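Local atomic coordinates of neural-cadherin (Drosophila melanogaster, PDB entry 3UBF), a protein that mediates calcium-dependent, mainly homophilic adhesion between cells and may thereby contribute to the sorting of different cell types. Residues M113-Q118 and E201-V206; P122-V127 and V162-G167; G152-D157 and D169-D174; A211-M216 and K239-R244. One frame throughout, in Å; residues are numbered along the deposited sequence.

How the contacts relate
Contacts 1, 2 and 3 lie in the middle of the three cadherin repeats in this chain, while contact 4 lies where the last repeat begins. Contact 1 is the most buried, a parallel strand pair with one apolar face. Contacts 2 and 3 share the sheet of strands 154-156 and 162-165, and their segments alternate along the chain. Contact 2 is a surface pairing of strand and turn held mainly by backbone bonds, whereas contact 3 is partly buried and relies on an arginine over an aromatic ring. V117, T165, F154 and F171 join these three across the sandwich. Contact 4 touches contact 1 through Q114 and F241, at the junction of two repeats.

Contact 1 (M113-Q118 and E201-V206); sequences MQAVVQ and ERLSIV
M113 and E201 cross at about a right angle at one end of this parallel strand pair, the thioether SD lying 4.1 Å from E201 CB. M113 CG is anti to its own carbonyl carbon (chi1 -75°) and the chain runs on extended, while M113 CB rests 3.8 Å from L203 CD1. Further along the same face, A115 CB meets I205 CG1. V117 and I205 then cross obliquely, with V117 CB 3.7 Å from I205 CG2. F128 of strand 126-133 covers M113, A115 and L203, so this face looks into the cadherin beta-sandwich. Q114, V116, S204 and V206 take the other face. The backbones are tied by four bonds that alternate as in a parallel pair, S204 N to M113 O, A115 N to S204 O (2.9 Å), V206 N to A115 O and V117 N to V206 O. One water links M113 N, E201 OE1 and R202 O. A115 O also accepts from R210 NH2, so two donors grip one carbonyl. Apolar packing thus closes the core side, while on the other, mixed face the charged groups of E176 and R210 hold S204 OG, and R210 also holds the A115 carbonyl.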
loop_
_atom_site.group_PDB
_atom_site.type_symbol
_atom_site.label_atom_id
_atom_site.label_comp_id
_atom_site.label_asym_id
_atom_site.label_seq_id
_atom_site.Cartn_x
_atom_site.Cartn_y
_atom_site.Cartn_z
ATOM N N MET A 113 8.783 6.519 -8.638
ATOM C CA MET A 113 10.044 6.122 -8.051
ATOM C C MET A 113 11.234 6.769 -8.740
ATOM O O MET A 113 11.425 6.616 -9.947
ATOM C CB MET A 113 10.169 4.604 -8.106
ATOM C CG MET A 113 9.306 3.878 -7.084
ATOM S SD MET A 113 9.283 2.103 -7.400
ATOM C CE MET A 113 8.062 1.622 -6.180
ATOM N N GLN A 114 12.025 7.498 -7.959
ATOM C CA GLN A 114 13.182 8.202 -8.484
ATOM C C GLN A 114 14.414 7.980 -7.613
ATOM O O GLN A 114 14.336 8.003 -6.396
ATOM C CB GLN A 114 12.884 9.691 -8.652
ATOM C CG GLN A 114 11.940 9.953 -9.802
ATOM C CD GLN A 114 11.679 11.411 -10.097
ATOM O OE1 GLN A 114 10.919 11.716 -11.011
ATOM N NE2 GLN A 114 12.287 12.320 -9.331
ATOM N N ALA A 115 15.537 7.731 -8.269
ATOM C CA ALA A 115 16.818 7.573 -7.631
ATOM C C ALA A 115 17.868 8.225 -8.520
ATOM O O ALA A 115 17.592 8.615 -9.663
ATOM C CB ALA A 115 17.136 6.110 -7.457
ATOM N N VAL A 116 19.076 8.346 -7.982
ATOM C CA VAL A 116 20.255 8.680 -8.777
ATOM C C VAL A 116 21.282 7.573 -8.602
ATOM O O VAL A 116 21.273 6.859 -7.592
ATOM C CB VAL A 116 20.871 10.015 -8.348
ATOM C CG1 VAL A 116 19.985 11.177 -8.798
ATOM C CG2 VAL A 116 21.111 10.039 -6.829
ATOM N N VAL A 117 22.166 7.425 -9.579
ATOM C CA VAL A 117 23.302 6.525 -9.414
ATOM C C VAL A 117 24.614 7.282 -9.581
ATOM O O VAL A 117 24.836 7.954 -10.591
ATOM C CB VAL A 117 23.241 5.321 -10.381
ATOM C CG1 VAL A 117 23.198 5.780 -11.843
ATOM C CG2 VAL A 117 24.420 4.394 -10.142
ATOM N N GLN A 118 25.473 7.166 -8.574
ATOM C CA GLN A 118 26.842 7.676 -8.599
ATOM C C GLN A 118 27.487 7.302 -9.942
ATOM O O GLN A 118 27.290 6.186 -10.432
ATOM C CB GLN A 118 27.599 7.014 -7.452
ATOM C CG GLN A 118 28.488 7.914 -6.615
ATOM C CD GLN A 118 29.664 7.140 -5.983
ATOM O OE1 GLN A 118 29.492 6.042 -5.421
ATOM N NE2 GLN A 118 30.861 7.710 -6.083
ATOM N N GLU A 201 5.536 -0.758 -11.376
ATOM C CA GLU A 201 5.946 0.634 -11.261
ATOM C C GLU A 201 7.240 0.934 -11.997
ATOM O O GLU A 201 8.119 0.077 -12.132
ATOM C CB GLU A 201 6.118 1.037 -9.787
ATOM C CG GLU A 201 4.837 1.509 -9.099
ATOM C CD GLU A 201 4.273 2.814 -9.655
ATOM O OE1 GLU A 201 4.921 3.487 -10.495
ATOM O OE2 GLU A 201 3.151 3.165 -9.258
ATOM N N ARG A 202 7.365 2.179 -12.425
ATOM C CA ARG A 202 8.542 2.639 -13.130
ATOM C C ARG A 202 9.525 3.308 -12.184
ATOM O O ARG A 202 9.203 4.301 -11.535
ATOM C CB ARG A 202 8.138 3.620 -14.216
ATOM C CG ARG A 202 9.266 4.087 -15.074
ATOM C CD ARG A 202 8.702 5.008 -16.086
ATOM N NE ARG A 202 9.683 5.507 -17.041
ATOM C CZ ARG A 202 10.450 6.578 -16.857
ATOM N NH1 ARG A 202 10.396 7.259 -15.714
ATOM N NH2 ARG A 202 11.282 6.958 -17.821
ATOM N N LEU A 203 10.732 2.752 -12.144
ATOM C CA LEU A 203 11.835 3.299 -11.372
ATOM C C LEU A 203 12.823 3.963 -12.330
ATOM O O LEU A 203 13.378 3.328 -13.252
ATOM C CB LEU A 203 12.500 2.219 -10.507
ATOM C CG LEU A 203 13.843 2.546 -9.830
ATOM C CD1 LEU A 203 13.768 3.804 -8.974
ATOM C CD2 LEU A 203 14.345 1.379 -9.008
ATOM N N SER A 204 13.004 5.257 -12.094
ATOM C CA SER A 204 13.877 6.104 -12.874
ATOM C C SER A 204 15.140 6.373 -12.075
ATOM O O SER A 204 15.076 6.963 -10.995
ATOM C CB SER A 204 13.174 7.431 -13.182
ATOM O OG SER A 204 14.136 8.453 -13.383
ATOM N N ILE A 205 16.278 5.928 -12.607
ATOM C CA ILE A 205 17.578 6.149 -11.979
ATOM C C ILE A 205 18.402 7.011 -12.926
ATOM O O ILE A 205 18.607 6.645 -14.077
ATOM C CB ILE A 205 18.294 4.808 -11.700
ATOM C CG1 ILE A 205 17.389 3.880 -10.881
ATOM C CG2 ILE A 205 19.610 5.039 -10.984
ATOM C CD1 ILE A 205 17.805 2.432 -10.895
ATOM N N VAL A 206 18.817 8.183 -12.458
ATOM C CA VAL A 206 19.521 9.137 -13.309
ATOM C C VAL A 206 21.002 9.194 -12.920
ATOM O O VAL A 206 21.337 9.252 -11.735
ATOM C CB VAL A 206 18.853 10.539 -13.271
ATOM C CG1 VAL A 206 19.696 11.593 -14.008
ATOM C CG2 VAL A 206 17.475 10.487 -13.888
HETATM O O HOH W 1 7.148 4.583 -9.801
#

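Contact 2 (P122-V127 and V162-G167); sequences PPNTPV and VVRTRG
T165 meets T125 side by side, both side chains pointing the same way, where strand 162-165 runs antiparallel to the start of strand 126-133 in a cadherin repeat. In the backbone, T165 N donates to T125 O (2.8 Å) and V127 N to V163 O (2.7 Å); between them P126, which has no N-H, takes the non-hydrogen-bonded position opposite R164. N124 N, in the type II turn P122-T125, reaches T165 O at 2.6 Å. Across the contact a side chain also accepts: T125 N donates to T165 OG1 (3.1 Å), a hydroxyl set between its own backbone N and carbonyl carbon (chi1 61°). Water joins the polar surface: one molecule, in the plane of the R164 guanidinium, accepts from R164 NE and donates to N124 O, while R164 NH1 is bonded to the zinc ligand D157. Apolar contacts lie on both faces. P126 CB packs on V162 CG1 (3.5 Å), and V127 CG2 on V163 CG1 (3.7 Å), with V127 CG1 near T165 CG2. T165 therefore fastens the turn by three polar atoms, N, O and OG1, while its methyl CG2 faces the apolar interior.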
loop_
_atom_site.group_PDB
_atom_site.type_symbol
_atom_site.label_atom_id
_atom_site.label_comp_id
_atom_site.label_asym_id
_atom_site.label_seq_id
_atom_site.Cartn_x
_atom_site.Cartn_y
_atom_site.Cartn_z
ATOM N N PRO A 122 30.590 1.457 -7.952
ATOM C CA PRO A 122 31.150 0.113 -8.084
ATOM C C PRO A 122 30.045 -0.940 -8.021
ATOM O O PRO A 122 28.957 -0.665 -7.503
ATOM C CB PRO A 122 32.096 0.002 -6.883
ATOM C CG PRO A 122 31.539 0.936 -5.865
ATOM C CD PRO A 122 30.825 2.040 -6.617
ATOM N N PRO A 123 30.303 -2.132 -8.580
ATOM C CA PRO A 123 29.299 -3.196 -8.609
ATOM C C PRO A 123 28.627 -3.404 -7.251
ATOM O O PRO A 123 29.298 -3.377 -6.211
ATOM C CB PRO A 123 30.123 -4.442 -8.972
ATOM C CG PRO A 123 31.274 -3.917 -9.747
ATOM C CD PRO A 123 31.551 -2.521 -9.265
ATOM N N ASN A 124 27.314 -3.617 -7.270
ATOM C CA ASN A 124 26.555 -3.972 -6.062
ATOM C C ASN A 124 26.334 -2.813 -5.125
ATOM O O ASN A 124 26.098 -2.983 -3.926
ATOM C CB ASN A 124 27.216 -5.147 -5.344
ATOM C CG ASN A 124 27.077 -6.410 -6.123
ATOM O OD1 ASN A 124 28.080 -7.000 -6.553
ATOM N ND2 ASN A 124 25.812 -6.816 -6.379
ATOM N N THR A 125 26.431 -1.628 -5.701
ATOM C CA THR A 125 26.047 -0.407 -5.047
ATOM C C THR A 125 24.530 -0.335 -5.033
ATOM O O THR A 125 23.898 -0.371 -6.091
ATOM C CB THR A 125 26.648 0.782 -5.799
ATOM O OG1 THR A 125 28.074 0.685 -5.692
ATOM C CG2 THR A 125 26.161 2.112 -5.229
ATOM N N PRO A 126 23.944 -0.255 -3.830
ATOM C CA PRO A 126 22.509 -0.057 -3.696
ATOM C C PRO A 126 22.145 1.374 -4.095
ATOM O O PRO A 126 22.822 2.311 -3.694
ATOM C CB PRO A 126 22.265 -0.298 -2.205
ATOM C CG PRO A 126 23.552 0.026 -1.543
ATOM C CD PRO A 126 24.637 -0.249 -2.531
ATOM N N VAL A 127 21.105 1.522 -4.909
ATOM C CA VAL A 127 20.706 2.835 -5.399
ATOM C C VAL A 127 19.303 3.185 -4.928
ATOM O O VAL A 127 18.915 4.354 -4.916
ATOM C CB VAL A 127 20.751 2.900 -6.938
ATOM C CG1 VAL A 127 22.165 2.648 -7.437
ATOM C CG2 VAL A 127 19.779 1.898 -7.540
ATOM N N VAL A 162 16.216 -4.177 -2.382
ATOM C CA VAL A 162 17.333 -3.295 -2.686
ATOM C C VAL A 162 17.705 -3.430 -4.165
ATOM O O VAL A 162 17.831 -4.548 -4.692
ATOM C CB VAL A 162 18.546 -3.568 -1.757
ATOM C CG1 VAL A 162 19.696 -2.676 -2.104
ATOM C CG2 VAL A 162 18.154 -3.354 -0.282
ATOM N N VAL A 163 17.841 -2.288 -4.837
ATOM C CA VAL A 163 18.257 -2.246 -6.227
ATOM C C VAL A 163 19.732 -1.909 -6.230
ATOM O O VAL A 163 20.142 -0.894 -5.647
ATOM C CB VAL A 163 17.462 -1.186 -7.028
ATOM C CG1 VAL A 163 17.893 -1.183 -8.486
ATOM C CG2 VAL A 163 15.951 -1.449 -6.919
ATOM N N ARG A 164 20.523 -2.766 -6.874
ATOM C CA ARG A 164 21.978 -2.676 -6.844
ATOM C C ARG A 164 22.593 -2.640 -8.246
ATOM O O ARG A 164 22.137 -3.358 -9.143
ATOM C CB ARG A 164 22.559 -3.860 -6.080
ATOM C CG ARG A 164 22.334 -3.816 -4.589
ATOM C CD ARG A 164 23.001 -5.002 -3.937
ATOM N NE ARG A 164 22.903 -4.984 -2.481
ATOM C CZ ARG A 164 22.034 -5.708 -1.769
ATOM N NH1 ARG A 164 21.154 -6.513 -2.365
ATOM N NH2 ARG A 164 22.041 -5.616 -0.451
ATOM N N THR A 165 23.629 -1.816 -8.425
ATOM C CA THR A 165 24.314 -1.714 -9.689
ATOM C C THR A 165 25.021 -3.017 -10.000
ATOM O O THR A 165 25.500 -3.704 -9.091
ATOM C CB THR A 165 25.385 -0.598 -9.669
ATOM O OG1 THR A 165 26.373 -0.875 -8.673
ATOM C CG2 THR A 165 24.769 0.740 -9.373
ATOM N N ARG A 166 25.100 -3.376 -11.275
ATOM C CA ARG A 166 26.013 -4.452 -11.646
ATOM C C ARG A 166 26.953 -3.992 -12.758
ATOM O O ARG A 166 26.676 -2.993 -13.445
ATOM C CB ARG A 166 25.279 -5.765 -11.970
ATOM C CG ARG A 166 24.483 -5.762 -13.236
ATOM C CD ARG A 166 23.604 -7.003 -13.380
ATOM N NE ARG A 166 24.347 -8.204 -13.774
ATOM C CZ ARG A 166 24.599 -8.548 -15.037
ATOM N NH1 ARG A 166 24.189 -7.777 -16.039
ATOM N NH2 ARG A 166 25.256 -9.665 -15.304
ATOM N N GLY A 167 28.064 -4.712 -12.907
ATOM C CA GLY A 167 29.085 -4.379 -13.898
ATOM C C GLY A 167 30.000 -3.265 -13.415
ATOM O O GLY A 167 29.690 -2.589 -12.429
HETATM O O HOH W 2 24.942 -3.366 -1.112
#

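Contact 3 (G152-D157 and D169-D174); sequences GRFEVD and DLFQLD. With ZN (zinc ion), chain D; ZN (zinc ion), chain K.
R153, just before strand 154-156, and D169, in the loop after strand 162-165, are the nearest pair of the two backbones, yet their CA atoms stay 8.7 Å apart, so side chains bridge this end of the cadherin beta-sandwich. The bridge is a stacked cation-pi pair: the R153 guanidinium lies flat on F171, centres 4.1 Å apart and planes at 18°. It sits off-centre, with F171 CZ toward the rim of the guanidinium. The arginine chain bends at chi2 (-51°) and again at chi3, and its CB also touches F171 CE2. R153 NH2 donates to D169 O at 2.8 Å, and NH1 makes a weak bond to L170 O in the guanidinium plane. R153 NE donates to R166 O, so three carbonyls of the one loop after strand 162-165 fix the rotation of the cation. F154 reaches F171 tip to tip, F154 CZ 3.5 Å from F171 CE2, with the rings oblique at 36°. Y177 meets F171 edge-to-face, and T165 packs against both phenylalanines. The carboxylate of D169 is engaged with metal instead: its OD2 binds a zinc ion at 2.0 Å and lies 4.9 Å from R153 NH1.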
loop_
_atom_site.group_PDB
_atom_site.type_symbol
_atom_site.label_atom_id
_atom_site.label_comp_id
_atom_site.label_asym_id
_atom_site.label_seq_id
_atom_site.Cartn_x
_atom_site.Cartn_y
_atom_site.Cartn_z
ATOM N N GLY A 152 21.078 -3.940 -18.514
ATOM C CA GLY A 152 21.608 -4.872 -17.533
ATOM C C GLY A 152 22.521 -4.260 -16.499
ATOM O O GLY A 152 23.455 -4.915 -16.051
ATOM N N ARG A 153 22.258 -3.017 -16.112
ATOM C CA ARG A 153 23.116 -2.322 -15.162
ATOM C C ARG A 153 22.578 -2.365 -13.732
ATOM O O ARG A 153 23.210 -1.870 -12.800
ATOM C CB ARG A 153 23.366 -0.876 -15.599
ATOM C CG ARG A 153 24.072 -0.695 -16.955
ATOM C CD ARG A 153 25.374 -1.510 -17.103
ATOM N NE ARG A 153 26.241 -1.393 -15.932
ATOM C CZ ARG A 153 27.084 -0.390 -15.710
ATOM N NH1 ARG A 153 27.197 0.605 -16.588
ATOM N NH2 ARG A 153 27.812 -0.383 -14.601
ATOM N N PHE A 154 21.414 -2.968 -13.552
ATOM C CA PHE A 154 20.825 -3.037 -12.232
ATOM C C PHE A 154 20.119 -4.352 -12.066
ATOM O O PHE A 154 19.608 -4.931 -13.040
ATOM C CB PHE A 154 19.837 -1.884 -11.996
ATOM C CG PHE A 154 20.472 -0.531 -12.037
ATOM C CD1 PHE A 154 20.566 0.173 -13.238
ATOM C CD2 PHE A 154 20.998 0.033 -10.889
ATOM C CE1 PHE A 154 21.178 1.418 -13.296
ATOM C CE2 PHE A 154 21.603 1.289 -10.932
ATOM C CZ PHE A 154 21.693 1.988 -12.142
ATOM N N GLU A 155 20.111 -4.823 -10.826
ATOM C CA GLU A 155 19.284 -5.965 -10.432
ATOM C C GLU A 155 18.709 -5.693 -9.058
ATOM O O GLU A 155 19.200 -4.834 -8.332
ATOM C CB GLU A 155 20.070 -7.282 -10.487
ATOM C CG GLU A 155 20.124 -7.895 -11.890
ATOM C CD GLU A 155 21.129 -9.017 -12.024
ATOM O OE1 GLU A 155 21.949 -9.220 -11.105
ATOM O OE2 GLU A 155 21.129 -9.694 -13.071
ATOM N N VAL A 156 17.638 -6.397 -8.727
ATOM C CA VAL A 156 16.918 -6.162 -7.476
ATOM C C VAL A 156 16.991 -7.410 -6.628
ATOM O O VAL A 156 16.875 -8.519 -7.129
ATOM C CB VAL A 156 15.421 -5.780 -7.711
ATOM C CG1 VAL A 156 14.711 -6.871 -8.501
ATOM C CG2 VAL A 156 14.708 -5.555 -6.387
ATOM N N ASP A 157 17.217 -7.210 -5.340
ATOM C CA ASP A 157 17.178 -8.278 -4.381
ATOM C C ASP A 157 15.700 -8.613 -4.141
ATOM O O ASP A 157 14.926 -7.755 -3.737
ATOM C CB ASP A 157 17.860 -7.796 -3.108
ATOM C CG ASP A 157 18.020 -8.867 -2.094
ATOM O OD1 ASP A 157 17.062 -9.622 -1.849
ATOM O OD2 ASP A 157 19.114 -8.955 -1.509
ATOM N N ASP A 169 31.370 -0.826 -15.654
ATOM C CA ASP A 169 31.262 0.367 -16.492
ATOM C C ASP A 169 30.705 1.543 -15.701
ATOM O O ASP A 169 29.964 1.374 -14.736
ATOM C CB ASP A 169 30.389 0.127 -17.734
ATOM C CG ASP A 169 31.102 -0.670 -18.818
ATOM O OD1 ASP A 169 32.317 -0.953 -18.678
ATOM O OD2 ASP A 169 30.432 -1.018 -19.825
ATOM N N LEU A 170 31.089 2.733 -16.129
ATOM C CA LEU A 170 30.587 3.970 -15.581
ATOM C C LEU A 170 29.135 4.202 -15.985
ATOM O O LEU A 170 28.642 3.615 -16.946
ATOM C CB LEU A 170 31.459 5.123 -16.099
ATOM C CG LEU A 170 32.962 5.021 -15.822
ATOM C CD1 LEU A 170 33.721 6.103 -16.593
ATOM C CD2 LEU A 170 33.226 5.118 -14.330
ATOM N N PHE A 171 28.452 5.058 -15.241
ATOM C CA PHE A 171 27.153 5.557 -15.662
ATOM C C PHE A 171 27.355 6.973 -16.206
ATOM O O PHE A 171 28.359 7.631 -15.867
ATOM C CB PHE A 171 26.150 5.502 -14.509
ATOM C CG PHE A 171 25.955 4.114 -13.952
ATOM C CD1 PHE A 171 26.829 3.604 -12.978
ATOM C CD2 PHE A 171 24.925 3.303 -14.412
ATOM C CE1 PHE A 171 26.679 2.306 -12.483
ATOM C CE2 PHE A 171 24.766 2.004 -13.913
ATOM C CZ PHE A 171 25.648 1.509 -12.945
ATOM N N GLN A 172 26.434 7.398 -17.083
ATOM C CA GLN A 172 26.490 8.692 -17.779
ATOM C C GLN A 172 25.701 9.759 -17.036
ATOM O O GLN A 172 24.600 9.510 -16.555
ATOM C CB GLN A 172 25.935 8.565 -19.200
ATOM C CG GLN A 172 26.947 8.658 -20.335
ATOM C CD GLN A 172 27.983 7.523 -20.334
ATOM O OE1 GLN A 172 29.177 7.753 -20.565
ATOM N NE2 GLN A 172 27.527 6.296 -20.078
ATOM N N LEU A 173 26.269 10.955 -16.959
ATOM C CA LEU A 173 25.599 12.080 -16.341
ATOM C C LEU A 173 24.279 12.363 -17.062
ATOM O O LEU A 173 24.210 12.286 -18.294
ATOM C CB LEU A 173 26.506 13.311 -16.363
ATOM C CG LEU A 173 26.043 14.620 -15.709
ATOM C CD1 LEU A 173 25.535 14.410 -14.268
ATOM C CD2 LEU A 173 27.168 15.670 -15.767
ATOM N N ASP A 174 23.232 12.656 -16.285
ATOM C CA ASP A 174 21.916 13.004 -16.815
ATOM C C ASP A 174 21.246 11.853 -17.568
ATOM O O ASP A 174 20.144 12.021 -18.058
ATOM C CB ASP A 174 21.973 14.252 -17.736
ATOM C CG ASP A 174 22.569 15.497 -17.050
ATOM O OD1 ASP A 174 22.175 15.799 -15.893
ATOM O OD2 ASP A 174 23.420 16.187 -17.677
HETATM ZN ZN ZN D . 19.546 -9.879 0.017
HETATM ZN ZN ZN K . 30.959 -2.060 -21.460
HETATM O O HOH W 3 29.527 -3.053 -22.473
#

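Contact 4 (A211-M216 and K239-R244); sequences APQFYM and KSFADR. With ZN (zinc ion), chain E.
The junction between the second and third cadherin repeats of this chain contains this short antiparallel pairing, in which Q213 and K239 form a hydrogen-bonded pair at the edge of a third-repeat sheet. Q213 N donates to K239 O (3.0 Å), and K239 N returns a short, nearly straight bond to Q213 O (2.6 Å, 173°). Beside them P212 CA lies 3.1 Å from K239 O in a CA-H...O contact. F241 turns the edge of its ring to the other segment: Q213 OE1 lies in the ring plane 3.4 Å from F241 CZ, A211 O is equally close to F241 CD1, and Q213 CB touches F241 CE1. Q213 CG is anti to the backbone N (chi1 -177°) and the chain runs on extended; its NE2 donates to P112 O of the preceding repeat. Y215 crosses the extended K239 chain, with Y215 CE1 3.7 Å from K239 CB. Beyond K239 the chain folds into a type I turn from S240 to D243, where S240 OG accepts from R244 N and also bonds E294. D243 OD2 binds a zinc ion at a long 2.6 Å, and a water on that zinc also donates to D243 OD1. F241 packs on Q114 and V116 of strand 113-117, while A211 and F214 rest on strand 300-310.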
loop_
_atom_site.group_PDB
_atom_site.type_symbol
_atom_site.label_atom_id
_atom_site.label_comp_id
_atom_site.label_asym_id
_atom_site.label_seq_id
_atom_site.Cartn_x
_atom_site.Cartn_y
_atom_site.Cartn_z
ATOM N N ALA A 211 16.964 16.628 -10.544
ATOM C CA ALA A 211 16.310 17.720 -9.840
ATOM C C ALA A 211 15.460 17.216 -8.688
ATOM O O ALA A 211 15.071 16.050 -8.674
ATOM C CB ALA A 211 15.475 18.532 -10.814
ATOM N N PRO A 212 15.154 18.097 -7.720
ATOM C CA PRO A 212 14.352 17.712 -6.569
ATOM C C PRO A 212 13.012 17.184 -7.023
ATOM O O PRO A 212 12.519 17.591 -8.087
ATOM C CB PRO A 212 14.124 19.039 -5.831
ATOM C CG PRO A 212 15.139 19.959 -6.335
ATOM C CD PRO A 212 15.393 19.549 -7.742
ATOM N N GLN A 213 12.447 16.275 -6.232
ATOM C CA GLN A 213 11.111 15.765 -6.473
ATOM C C GLN A 213 10.243 16.082 -5.269
ATOM O O GLN A 213 10.611 15.810 -4.114
ATOM C CB GLN A 213 11.134 14.264 -6.721
ATOM C CG GLN A 213 9.782 13.659 -7.064
ATOM C CD GLN A 213 9.869 12.161 -7.267
ATOM O OE1 GLN A 213 10.811 11.515 -6.804
ATOM N NE2 GLN A 213 8.896 11.598 -7.960
ATOM N N PHE A 214 9.086 16.665 -5.555
ATOM C CA PHE A 214 8.123 16.980 -4.526
ATOM C C PHE A 214 7.481 15.698 -4.031
ATOM O O PHE A 214 7.360 14.732 -4.785
ATOM C CB PHE A 214 7.082 17.961 -5.059
ATOM C CG PHE A 214 7.568 19.380 -5.124
ATOM C CD1 PHE A 214 7.949 19.941 -6.337
ATOM C CD2 PHE A 214 7.643 20.159 -3.970
ATOM C CE1 PHE A 214 8.405 21.272 -6.409
ATOM C CE2 PHE A 214 8.107 21.497 -4.025
ATOM C CZ PHE A 214 8.481 22.054 -5.246
ATOM N N TYR A 215 7.086 15.687 -2.760
ATOM C CA TYR A 215 6.448 14.511 -2.149
ATOM C C TYR A 215 5.014 14.284 -2.614
ATOM O O TYR A 215 4.446 13.220 -2.390
ATOM C CB TYR A 215 6.578 14.541 -0.621
ATOM C CG TYR A 215 7.865 13.897 -0.174
ATOM C CD1 TYR A 215 9.014 14.660 0.041
ATOM C CD2 TYR A 215 7.954 12.510 -0.016
ATOM C CE1 TYR A 215 10.200 14.070 0.422
ATOM C CE2 TYR A 215 9.134 11.911 0.365
ATOM C CZ TYR A 215 10.260 12.696 0.578
ATOM O OH TYR A 215 11.453 12.103 0.955
ATOM N N MET A 216 4.439 15.283 -3.280
ATOM C CA MET A 216 3.171 15.116 -3.998
ATOM C C MET A 216 3.304 15.721 -5.408
ATOM O O MET A 216 3.964 16.758 -5.573
ATOM C CB MET A 216 2.031 15.823 -3.268
ATOM C CG MET A 216 2.040 15.661 -1.771
ATOM S SD MET A 216 0.644 14.757 -1.189
ATOM C CE MET A 216 -0.692 15.697 -1.936
ATOM N N LYS A 239 12.203 16.314 -2.164
ATOM C CA LYS A 239 13.306 15.467 -1.814
ATOM C C LYS A 239 14.469 15.917 -2.666
ATOM O O LYS A 239 14.327 16.092 -3.879
ATOM C CB LYS A 239 12.952 14.015 -2.112
ATOM C CG LYS A 239 14.083 13.058 -1.895
ATOM C CD LYS A 239 13.683 11.663 -2.247
ATOM C CE LYS A 239 14.834 10.749 -1.996
ATOM N NZ LYS A 239 14.357 9.363 -1.798
ATOM N N SER A 240 15.615 16.127 -2.030
ATOM C CA SER A 240 16.827 16.417 -2.758
ATOM C C SER A 240 17.605 15.124 -2.901
ATOM O O SER A 240 18.005 14.515 -1.899
ATOM C CB SER A 240 17.657 17.476 -2.026
ATOM O OG SER A 240 18.964 17.539 -2.561
ATOM N N PHE A 241 17.830 14.708 -4.140
ATOM C CA PHE A 241 18.565 13.469 -4.391
ATOM C C PHE A 241 20.059 13.569 -4.113
ATOM O O PHE A 241 20.736 12.549 -3.954
ATOM C CB PHE A 241 18.273 12.955 -5.794
ATOM C CG PHE A 241 16.842 12.649 -5.990
ATOM C CD1 PHE A 241 15.979 13.615 -6.501
ATOM C CD2 PHE A 241 16.325 11.422 -5.583
ATOM C CE1 PHE A 241 14.644 13.350 -6.646
ATOM C CE2 PHE A 241 14.977 11.145 -5.729
ATOM C CZ PHE A 241 14.136 12.105 -6.251
ATOM N N ALA A 242 20.555 14.800 -4.040
ATOM C CA ALA A 242 21.934 15.067 -3.647
ATOM C C ALA A 242 22.006 15.341 -2.151
ATOM O O ALA A 242 23.043 15.711 -1.628
ATOM C CB ALA A 242 22.469 16.250 -4.426
ATOM N N ASP A 243 20.874 15.174 -1.479
ATOM C CA ASP A 243 20.748 15.417 -0.042
ATOM C C ASP A 243 21.224 16.820 0.345
ATOM O O ASP A 243 21.813 17.039 1.411
ATOM C CB ASP A 243 21.468 14.324 0.750
ATOM C CG ASP A 243 20.805 14.040 2.066
ATOM O OD1 ASP A 243 19.601 14.383 2.209
ATOM O OD2 ASP A 243 21.487 13.475 2.959
ATOM N N ARG A 244 20.921 17.767 -0.541
ATOM C CA ARG A 244 21.353 19.149 -0.418
ATOM C C ARG A 244 20.215 20.056 0.046
ATOM O O ARG A 244 19.048 19.672 0.023
ATOM C CB ARG A 244 21.896 19.633 -1.762
HETATM ZN ZN ZN E . 20.802 12.718 5.335
HETATM O O HOH W 4 19.014 13.588 4.600
#